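Local coordinates for mobilization protein A (Pseudomonas aeruginosa, PDB 2NS6) that nicks one DNA strand at the plasmid's origin of transfer, a relaxase that locally unwinds the DNA for conjugation, at residues M46-V50 with E133-W139. Numbering follows the deposited sequence.
Sequences MPEFV and ERPAAQW
The ring of F49, the main bump of the 46-50 loop, fills a hollow lined by R134 O, CA and CB of A136, and CB and indole of W139. A136 sets its CA over one face, 3.8 Å from the F49 ring centroid and almost on the normal, a CH-pi contact, with its methyl CB 3.6 Å from F49 CE1. V50 CG2 of the same turn sits over the rim of the opposite face. R134 O comes obliquely to within 3.2 Å of F49 CD2. The CE2 corner points at W139, an offset edge-to-face pair with planes at 62°; F49 reaches this place with CG between backbone N and carbonyl carbon (chi1 80°). P47, the second bump, lays CB over the six-membered part of the same indole, 3.4 Å from W139 CZ3, a CH-pi contact. One water spans the backbones, accepting from F49 N (2.9 Å) and donating to R134 O (2.7 Å). On the exposed side, E48 CG rests against the carboxylate of E133, 3.5 Å from OE1, the two side chains running alongside each other. The type I turn P47-V50, closed by V50 N to P47 O in the loop between strand 38-44 and helix 53-63, packs against the start of short helix 136-139 and the residues just before it. Y56 of helix 53-63 touches P47 and V50 and hydrogen-bonds W139 NE1, so that helix packs against both segments.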
ATOM      1  N   MET A  46     -10.195  -2.100  -2.657  1.00 12.76           N
ATOM      2  CA  MET A  46     -10.520  -1.264  -3.813  1.00 13.01           C
ATOM      3  C   MET A  46     -12.028  -1.053  -3.984  1.00 12.90           C
ATOM      4  O   MET A  46     -12.815  -1.996  -3.891  1.00 11.66           O
ATOM      5  CB  MET A  46      -9.957  -1.888  -5.094  1.00 13.17           C
ATOM      6  CG  MET A  46      -8.458  -1.844  -5.214  1.00 11.12           C
ATOM      7  SD  MET A  46      -7.813  -0.155  -5.201  1.00 15.32           S
ATOM      8  CE  MET A  46      -6.061  -0.468  -5.003  1.00  8.33           C
ATOM      9  N   PRO A  47     -12.447   0.197  -4.241  1.00 12.94           N
ATOM     10  CA  PRO A  47     -13.867   0.513  -4.428  1.00 14.36           C
ATOM     11  C   PRO A  47     -14.393  -0.111  -5.711  1.00 14.86           C
ATOM     12  O   PRO A  47     -13.626  -0.420  -6.632  1.00 13.87           O
ATOM     13  CB  PRO A  47     -13.888   2.045  -4.449  1.00 13.56           C
ATOM     14  CG  PRO A  47     -12.545   2.396  -4.986  1.00 13.11           C
ATOM     15  CD  PRO A  47     -11.629   1.417  -4.280  1.00 11.50           C
ATOM     16  N   GLU A  48     -15.705  -0.295  -5.767  1.00 16.63           N
ATOM     17  CA  GLU A  48     -16.353  -0.923  -6.914  1.00 18.82           C
ATOM     18  C   GLU A  48     -15.992  -0.376  -8.302  1.00 19.08           C
ATOM     19  O   GLU A  48     -15.906  -1.148  -9.250  1.00 18.80           O
ATOM     20  CB  GLU A  48     -17.875  -0.896  -6.709  1.00 21.69           C
ATOM     21  CG  GLU A  48     -18.705  -1.438  -7.877  1.00 27.70           C
ATOM     22  CD  GLU A  48     -18.316  -2.854  -8.296  1.00 30.53           C
ATOM     23  OE1 GLU A  48     -18.297  -3.764  -7.435  1.00 29.81           O
ATOM     24  OE2 GLU A  48     -18.039  -3.048  -9.501  1.00 33.91           O
ATOM     25  N   PHE A  49     -15.765   0.927  -8.438  1.00 17.49           N
ATOM     26  CA  PHE A  49     -15.439   1.457  -9.762  1.00 18.18           C
ATOM     27  C   PHE A  49     -14.109   0.933 -10.323  1.00 18.86           C
ATOM     28  O   PHE A  49     -13.848   1.046 -11.519  1.00 20.33           O
ATOM     29  CB  PHE A  49     -15.446   2.995  -9.745  1.00 17.11           C
ATOM     30  CG  PHE A  49     -14.197   3.613  -9.171  1.00 18.56           C
ATOM     31  CD1 PHE A  49     -13.013   3.627  -9.902  1.00 17.73           C
ATOM     32  CD2 PHE A  49     -14.207   4.185  -7.904  1.00 18.91           C
ATOM     33  CE1 PHE A  49     -11.855   4.204  -9.380  1.00 18.95           C
ATOM     34  CE2 PHE A  49     -13.055   4.765  -7.372  1.00 17.74           C
ATOM     35  CZ  PHE A  49     -11.878   4.775  -8.112  1.00 16.62           C
ATOM     36  N   VAL A  50     -13.279   0.352  -9.463  1.00 19.21           N
ATOM     37  CA  VAL A  50     -11.976  -0.181  -9.864  1.00 19.89           C
ATOM     38  C   VAL A  50     -12.048  -1.601 -10.446  1.00 19.73           C
ATOM     39  O   VAL A  50     -12.439  -2.530  -9.747  1.00 21.51           O
ATOM     40  CB  VAL A  50     -11.003  -0.199  -8.644  1.00 20.98           C
ATOM     41  CG1 VAL A  50      -9.728  -0.955  -8.986  1.00 22.55           C
ATOM     42  CG2 VAL A  50     -10.667   1.234  -8.223  1.00 20.26           C
ATOM     43  N   GLU A 133     -20.525   3.200  -3.016  1.00 18.64           N
ATOM     44  CA  GLU A 133     -20.078   3.341  -4.398  1.00 19.51           C
ATOM     45  C   GLU A 133     -19.997   4.798  -4.835  1.00 19.48           C
ATOM     46  O   GLU A 133     -20.895   5.590  -4.562  1.00 20.38           O
ATOM     47  CB  GLU A 133     -21.016   2.607  -5.365  1.00 21.00           C
ATOM     48  CG  GLU A 133     -21.170   1.121  -5.125  1.00 24.39           C
ATOM     49  CD  GLU A 133     -21.514   0.368  -6.405  1.00 27.53           C
ATOM     50  OE1 GLU A 133     -21.810  -0.843  -6.336  1.00 26.07           O
ATOM     51  OE2 GLU A 133     -21.479   0.995  -7.488  1.00 30.79           O
ATOM     52  N   ARG A 134     -18.918   5.139  -5.522  1.00 16.50           N
ATOM     53  CA  ARG A 134     -18.720   6.490  -6.017  1.00 18.65           C
ATOM     54  C   ARG A 134     -17.944   6.367  -7.323  1.00 17.74           C
ATOM     55  O   ARG A 134     -17.071   5.512  -7.450  1.00 18.70           O
ATOM     56  CB  ARG A 134     -17.896   7.337  -5.030  1.00 16.31           C
ATOM     57  CG  ARG A 134     -18.451   7.446  -3.609  1.00 15.93           C
ATOM     58  CD  ARG A 134     -17.515   8.282  -2.729  1.00 16.54           C
ATOM     59  NE  ARG A 134     -18.073   8.582  -1.405  1.00 15.29           N
ATOM     60  CZ  ARG A 134     -18.090   7.734  -0.377  1.00 16.36           C
ATOM     61  NH1 ARG A 134     -17.576   6.517  -0.502  1.00 15.68           N
ATOM     62  NH2 ARG A 134     -18.614   8.109   0.781  1.00 16.50           N
ATOM     63  N   PRO A 135     -18.286   7.183  -8.327  1.00 18.55           N
ATOM     64  CA  PRO A 135     -17.567   7.121  -9.606  1.00 17.47           C
ATOM     65  C   PRO A 135     -16.110   7.529  -9.365  1.00 16.86           C
ATOM     66  O   PRO A 135     -15.801   8.144  -8.349  1.00 18.03           O
ATOM     67  CB  PRO A 135     -18.312   8.142 -10.463  1.00 18.05           C
ATOM     68  CG  PRO A 135     -19.722   8.002  -9.980  1.00 20.10           C
ATOM     69  CD  PRO A 135     -19.554   7.925  -8.468  1.00 18.86           C
ATOM     70  N   ALA A 136     -15.223   7.198 -10.294  1.00 16.62           N
ATOM     71  CA  ALA A 136     -13.818   7.549 -10.144  1.00 17.00           C
ATOM     72  C   ALA A 136     -13.649   9.064  -9.995  1.00 18.87           C
ATOM     73  O   ALA A 136     -12.913   9.534  -9.128  1.00 17.90           O
ATOM     74  CB  ALA A 136     -13.009   7.037 -11.353  1.00 16.41           C
ATOM     75  N   ALA A 137     -14.342   9.824 -10.838  1.00 19.36           N
ATOM     76  CA  ALA A 137     -14.264  11.281 -10.804  1.00 21.21           C
ATOM     77  C   ALA A 137     -14.807  11.896  -9.504  1.00 22.43           C
ATOM     78  O   ALA A 137     -14.581  13.078  -9.233  1.00 21.89           O
ATOM     79  CB  ALA A 137     -15.019  11.867 -12.010  1.00 21.58           C
ATOM     80  N   GLN A 138     -15.515  11.102  -8.703  1.00 21.13           N
ATOM     81  CA  GLN A 138     -16.090  11.602  -7.449  1.00 20.62           C
ATOM     82  C   GLN A 138     -15.411  11.062  -6.196  1.00 19.61           C
ATOM     83  O   GLN A 138     -15.544  11.632  -5.113  1.00 19.33           O
ATOM     84  CB  GLN A 138     -17.577  11.246  -7.373  1.00 18.90           C
ATOM     85  CG  GLN A 138     -18.287  11.790  -6.139  1.00 19.07           C
ATOM     86  CD  GLN A 138     -19.679  11.209  -5.966  1.00 20.64           C
ATOM     87  OE1 GLN A 138     -20.429  11.073  -6.930  1.00 20.79           O
ATOM     88  NE2 GLN A 138     -20.034  10.871  -4.729  1.00 18.64           N
ATOM     89  N   TRP A 139     -14.689   9.957  -6.342  1.00 19.89           N
ATOM     90  CA  TRP A 139     -14.033   9.328  -5.200  1.00 17.01           C
ATOM     91  C   TRP A 139     -13.076  10.218  -4.412  1.00 18.68           C
ATOM     92  O   TRP A 139     -13.082  10.195  -3.181  1.00 18.63           O
ATOM     93  CB  TRP A 139     -13.310   8.054  -5.655  1.00 16.43           C
ATOM     94  CG  TRP A 139     -12.641   7.292  -4.537  1.00 12.16           C
ATOM     95  CD1 TRP A 139     -11.359   7.452  -4.094  1.00 11.55           C
ATOM     96  CD2 TRP A 139     -13.240   6.308  -3.684  1.00  9.25           C
ATOM     97  NE1 TRP A 139     -11.126   6.636  -3.021  1.00 12.02           N
ATOM     98  CE2 TRP A 139     -12.260   5.922  -2.742  1.00  8.76           C
ATOM     99  CE3 TRP A 139     -14.510   5.720  -3.618  1.00 11.70           C
ATOM    100  CZ2 TRP A 139     -12.508   4.972  -1.742  1.00  9.45           C
ATOM    101  CZ3 TRP A 139     -14.760   4.771  -2.620  1.00  7.42           C
ATOM    102  CH2 TRP A 139     -13.762   4.409  -1.697  1.00 10.55           C
TER
HETATM  103  O   HOH W   1     -17.022   2.898  -6.665  1.00 17.10           O